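Local coordinates for protein putative glycosyl hydrolase (Bacteroides thetaiotaomicron VPI-5482, PDB 3K11) that is a putative family 88 glycoside hydrolase, probably cleaving glycosidic linkages in carbohydrates, though its substrate is not established, at residues A237-Y248 against Y295-L306. Numbering follows the deposited sequence. Where two conformers were deposited one is given.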
loop_
_atom_site.group_PDB
_atom_site.type_symbol
_atom_site.label_atom_id
_atom_site.label_comp_id
_atom_site.label_asym_id
_atom_site.label_seq_id
_atom_site.Cartn_x
_atom_site.Cartn_y
_atom_site.Cartn_z
ATOM N N ALA A 237 9.724 3.673 23.276
ATOM C CA ALA A 237 8.848 2.762 22.492
ATOM C C ALA A 237 7.366 2.965 22.780
ATOM O O ALA A 237 6.584 2.883 21.859
ATOM C CB ALA A 237 9.281 1.270 22.658
ATOM N N ASP A 238 7.007 3.262 24.035
ATOM C CA ASP A 238 5.602 3.531 24.422
ATOM C C ASP A 238 4.985 4.542 23.493
ATOM O O ASP A 238 3.886 4.346 22.938
ATOM C CB ASP A 238 5.531 4.094 25.847
ATOM C CG ASP A 238 4.096 4.355 26.312
ATOM O OD1 ASP A 238 3.292 3.401 26.192
ATOM O OD2 ASP A 238 3.793 5.502 26.740
ATOM N N ARG A 239 5.729 5.609 23.279
ATOM C CA ARG A 239 5.249 6.741 22.485
ATOM C C ARG A 239 5.442 6.610 20.972
ATOM O O ARG A 239 4.608 7.068 20.217
ATOM C CB ARG A 239 5.984 7.984 22.923
ATOM C CG ARG A 239 5.682 8.320 24.377
ATOM C CD ARG A 239 6.559 9.411 24.778
ATOM N NE ARG A 239 6.280 10.027 26.077
ATOM C CZ ARG A 239 7.045 9.916 27.169
ATOM N NH1 ARG A 239 8.079 9.073 27.240
ATOM N NH2 ARG A 239 6.723 10.640 28.225
HETATM N N MSE A 240 6.535 5.990 20.562
HETATM C CA MSE A 240 6.962 6.027 19.165
HETATM C C MSE A 240 6.618 4.768 18.363
HETATM O O MSE A 240 6.490 4.855 17.115
HETATM C CB MSE A 240 8.459 6.430 19.121
HETATM C CG MSE A 240 8.728 7.798 19.791
HETATM SE SE MSE A 240 10.441 8.405 19.340
HETATM C CE MSE A 240 9.821 9.290 17.677
ATOM N N PHE A 241 6.401 3.630 19.039
ATOM C CA PHE A 241 6.069 2.362 18.321
ATOM C C PHE A 241 4.632 2.453 17.876
ATOM O O PHE A 241 3.821 3.008 18.605
ATOM C CB PHE A 241 6.296 1.126 19.179
ATOM C CG PHE A 241 6.295 -0.170 18.385
ATOM C CD1 PHE A 241 7.268 -0.419 17.423
ATOM C CD2 PHE A 241 5.378 -1.148 18.639
ATOM C CE1 PHE A 241 7.275 -1.596 16.716
ATOM C CE2 PHE A 241 5.386 -2.331 17.888
ATOM C CZ PHE A 241 6.312 -2.541 16.960
ATOM N N ILE A 242 4.322 1.867 16.719
ATOM C CA ILE A 242 2.977 1.873 16.133
ATOM C C ILE A 242 2.593 0.384 15.991
ATOM O O ILE A 242 2.905 -0.259 14.982
ATOM C CB ILE A 242 2.923 2.521 14.760
ATOM C CG1 ILE A 242 3.476 3.954 14.778
ATOM C CG2 ILE A 242 1.443 2.657 14.304
ATOM C CD1 ILE A 242 3.854 4.508 13.446
ATOM N N PRO A 243 1.976 -0.189 17.023
ATOM C CA PRO A 243 1.681 -1.636 17.007
ATOM C C PRO A 243 0.893 -2.137 15.823
ATOM O O PRO A 243 1.147 -3.253 15.358
ATOM C CB PRO A 243 0.917 -1.872 18.327
ATOM C CG PRO A 243 1.034 -0.673 19.106
ATOM C CD PRO A 243 1.622 0.427 18.312
ATOM N N GLU A 244 0.021 -1.291 15.285
ATOM C CA GLU A 244 -0.791 -1.660 14.121
ATOM C C GLU A 244 0.062 -1.884 12.876
ATOM O O GLU A 244 -0.357 -2.605 11.980
ATOM C CB GLU A 244 -1.833 -0.564 13.819
ATOM C CG GLU A 244 -2.817 -0.243 14.990
ATOM C CD GLU A 244 -2.234 0.594 16.213
ATOM O OE1 GLU A 244 -1.106 1.130 16.155
ATOM O OE2 GLU A 244 -2.933 0.704 17.266
ATOM N N LYS A 245 1.224 -1.218 12.791
ATOM C CA LYS A 245 2.140 -1.342 11.659
ATOM C C LYS A 245 3.367 -2.163 11.978
ATOM O O LYS A 245 4.053 -2.664 11.079
ATOM C CB LYS A 245 2.586 0.048 11.201
ATOM C CG LYS A 245 1.456 0.902 10.651
ATOM C CD LYS A 245 1.901 2.301 10.153
ATOM C CE LYS A 245 0.852 2.900 9.104
ATOM N NZ LYS A 245 1.001 2.387 7.571
ATOM N N GLY A 246 3.680 -2.271 13.253
ATOM C CA GLY A 246 4.952 -2.874 13.635
ATOM C C GLY A 246 6.141 -2.021 13.255
ATOM O O GLY A 246 7.205 -2.560 13.015
ATOM N N LEU A 247 5.971 -0.698 13.281
ATOM C CA LEU A 247 6.990 0.258 12.866
ATOM C C LEU A 247 6.999 1.399 13.876
ATOM O O LEU A 247 6.059 1.559 14.661
ATOM C CB LEU A 247 6.646 0.821 11.457
ATOM C CG LEU A 247 6.500 -0.137 10.290
ATOM C CD1 LEU A 247 6.070 0.700 9.043
ATOM C CD2 LEU A 247 7.805 -0.899 10.067
ATOM N N TYR A 248 8.051 2.195 13.816
ATOM C CA TYR A 248 8.191 3.377 14.630
ATOM C C TYR A 248 8.015 4.643 13.824
ATOM O O TYR A 248 8.435 4.725 12.667
ATOM C CB TYR A 248 9.585 3.432 15.194
ATOM C CG TYR A 248 9.858 2.507 16.376
ATOM C CD1 TYR A 248 10.324 1.222 16.177
ATOM C CD2 TYR A 248 9.677 2.937 17.684
ATOM C CE1 TYR A 248 10.622 0.401 17.219
ATOM C CE2 TYR A 248 9.957 2.098 18.736
ATOM C CZ TYR A 248 10.438 0.845 18.503
ATOM O OH TYR A 248 10.721 0.034 19.570
ATOM N N TYR A 295 9.101 -6.073 21.912
ATOM C CA TYR A 295 9.209 -4.918 21.030
ATOM C C TYR A 295 10.086 -5.210 19.847
ATOM O O TYR A 295 9.747 -4.867 18.701
ATOM C CB TYR A 295 9.766 -3.682 21.747
ATOM C CG TYR A 295 8.703 -2.799 22.334
ATOM C CD1 TYR A 295 7.786 -2.163 21.526
ATOM C CD2 TYR A 295 8.650 -2.565 23.717
ATOM C CE1 TYR A 295 6.813 -1.350 22.049
ATOM C CE2 TYR A 295 7.684 -1.708 24.236
ATOM C CZ TYR A 295 6.765 -1.128 23.385
ATOM O OH TYR A 295 5.819 -0.288 23.911
ATOM N N PHE A 296 11.227 -5.850 20.097
ATOM C CA PHE A 296 12.151 -6.221 18.995
ATOM C C PHE A 296 11.502 -7.151 17.998
ATOM O O PHE A 296 11.466 -6.887 16.794
ATOM C CB PHE A 296 13.372 -6.946 19.552
ATOM C CG PHE A 296 14.357 -7.371 18.469
ATOM C CD1 PHE A 296 14.976 -6.418 17.659
ATOM C CD2 PHE A 296 14.592 -8.721 18.238
ATOM C CE1 PHE A 296 15.817 -6.811 16.614
ATOM C CE2 PHE A 296 15.448 -9.142 17.205
ATOM C CZ PHE A 296 16.070 -8.183 16.408
ATOM N N ARG A 297 10.920 -8.224 18.503
ATOM C CA ARG A 297 10.237 -9.150 17.624
ATOM C C ARG A 297 9.081 -8.550 16.813
ATOM O O ARG A 297 8.908 -8.897 15.634
ATOM C CB ARG A 297 9.808 -10.373 18.403
ATOM C CG ARG A 297 10.977 -11.286 18.736
ATOM C CD ARG A 297 10.487 -12.455 19.508
ATOM N NE ARG A 297 11.632 -13.355 19.694
ATOM C CZ ARG A 297 11.854 -14.092 20.775
ATOM N NH1 ARG A 297 10.979 -14.103 21.793
ATOM N NH2 ARG A 297 12.969 -14.821 20.850
ATOM N N ALA A 298 8.279 -7.670 17.411
ATOM C CA ALA A 298 7.192 -7.008 16.705
ATOM C C ALA A 298 7.741 -6.093 15.607
ATOM O O ALA A 298 7.179 -6.020 14.518
ATOM C CB ALA A 298 6.302 -6.199 17.658
ATOM N N HIS A 299 8.853 -5.416 15.882
ATOM C CA HIS A 299 9.476 -4.535 14.895
ATOM C C HIS A 299 10.069 -5.326 13.730
ATOM O O HIS A 299 9.930 -4.963 12.561
ATOM C CB HIS A 299 10.549 -3.689 15.577
ATOM C CG HIS A 299 10.989 -2.504 14.778
ATOM N ND1 HIS A 299 12.211 -1.898 14.979
ATOM C CD2 HIS A 299 10.381 -1.821 13.772
ATOM C CE1 HIS A 299 12.322 -0.866 14.153
ATOM N NE2 HIS A 299 11.228 -0.792 13.411
ATOM N N VAL A 300 10.664 -6.461 14.050
ATOM C CA VAL A 300 11.183 -7.354 13.011
ATOM C C VAL A 300 10.060 -7.737 12.030
ATOM O O VAL A 300 10.233 -7.672 10.785
ATOM C CB VAL A 300 11.842 -8.601 13.586
ATOM C CG1 VAL A 300 12.005 -9.708 12.510
ATOM C CG2 VAL A 300 13.181 -8.287 14.206
ATOM N N ARG A 301 8.917 -8.147 12.570
ATOM C CA ARG A 301 7.809 -8.552 11.730
ATOM C C ARG A 301 7.280 -7.413 10.846
ATOM O O ARG A 301 6.910 -7.649 9.694
ATOM C CB ARG A 301 6.684 -9.164 12.575
ATOM C CG ARG A 301 7.024 -10.540 13.127
ATOM C CD ARG A 301 5.795 -11.209 13.736
ATOM N NE ARG A 301 5.416 -10.618 15.008
ATOM C CZ ARG A 301 5.915 -10.979 16.196
ATOM N NH1 ARG A 301 6.855 -11.924 16.328
ATOM N NH2 ARG A 301 5.506 -10.348 17.279
ATOM N N GLY A 302 7.209 -6.202 11.386
ATOM C CA GLY A 302 6.704 -5.041 10.624
ATOM C C GLY A 302 7.652 -4.593 9.552
ATOM O O GLY A 302 7.234 -4.285 8.457
ATOM N N VAL A 303 8.934 -4.539 9.872
ATOM C CA VAL A 303 9.956 -4.136 8.904
ATOM C C VAL A 303 10.064 -5.144 7.774
ATOM O O VAL A 303 10.043 -4.774 6.588
ATOM C CB VAL A 303 11.365 -3.899 9.570
ATOM C CG1 VAL A 303 12.489 -3.776 8.474
ATOM C CG2 VAL A 303 11.318 -2.640 10.517
ATOM N N THR A 304 10.178 -6.432 8.107
ATOM C CA THR A 304 10.497 -7.411 7.098
ATOM C C THR A 304 9.368 -7.550 6.098
ATOM O O THR A 304 9.624 -7.776 4.938
ATOM C CB THR A 304 10.814 -8.754 7.682
ATOM O OG1 THR A 304 9.759 -9.145 8.572
ATOM C CG2 THR A 304 12.142 -8.727 8.464
ATOM N N ALA A 305 8.131 -7.379 6.541
ATOM C CA ALA A 305 6.971 -7.471 5.632
ATOM C C ALA A 305 7.046 -6.438 4.522
ATOM O O ALA A 305 6.373 -6.599 3.510
ATOM C CB ALA A 305 5.684 -7.287 6.402
ATOM N N LEU A 306 7.786 -5.345 4.741
ATOM C CA LEU A 306 7.837 -4.267 3.756
ATOM C C LEU A 306 9.104 -4.241 2.902
ATOM O O LEU A 306 9.345 -3.280 2.163
ATOM C CB LEU A 306 7.631 -2.942 4.470
ATOM C CG LEU A 306 6.246 -2.834 5.145
ATOM C CD1 LEU A 306 6.240 -1.593 6.130
ATOM C CD2 LEU A 306 5.115 -2.763 4.076
HETATM O O HOH W 1 4.509 -3.821 8.294
#
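Y295 lies flat against the end of helix 222-240: the methyl CB of A237 sits over the centre of its ring, 3.6 Å from the centroid, a CH-pi contact. The CD1–CE1 edge of the same ring points at one face of F241, an offset edge-to-face pair with planes at 88°. F241 holds CG anti to its backbone N (chi1 -166°), which carries the ring toward helix 289-304, where CZ meets A298 CB at 3.7 Å. Trimming Y295 to an alanine is likely to leave A237 CB and that face of F241 without their aromatic cover, opening a gap beside the helix end. One helical turn after Y295, H299 presents a ring face to the CD1–CE1 edge of Y248, an edge-to-face pair with Y248 CD1 3.5 Å from H299 CE1; a hydrogen bond from H299 NE2 to N268 OD1, on helix 265-281, steadies the imidazole. Beyond the rings the backbones close in. G246 O, buried without a conventional hydrogen-bond partner, receives CA-H...O contacts from H299 CA and G302 CA, each 3.5 Å away; with no side chain on G302, the CA atoms of G246 and G302 approach to 4.1 Å. A water bridges K245 O and G302 O, while L247 CD1 touches L306 CD1 at 3.7 Å. Strands 241-242 and 247-253 form a beta hairpin whose turn carries a G1 bulge, G246 and L247 both facing I242, docked on a helix of the family's alpha-helical six-hairpin fold.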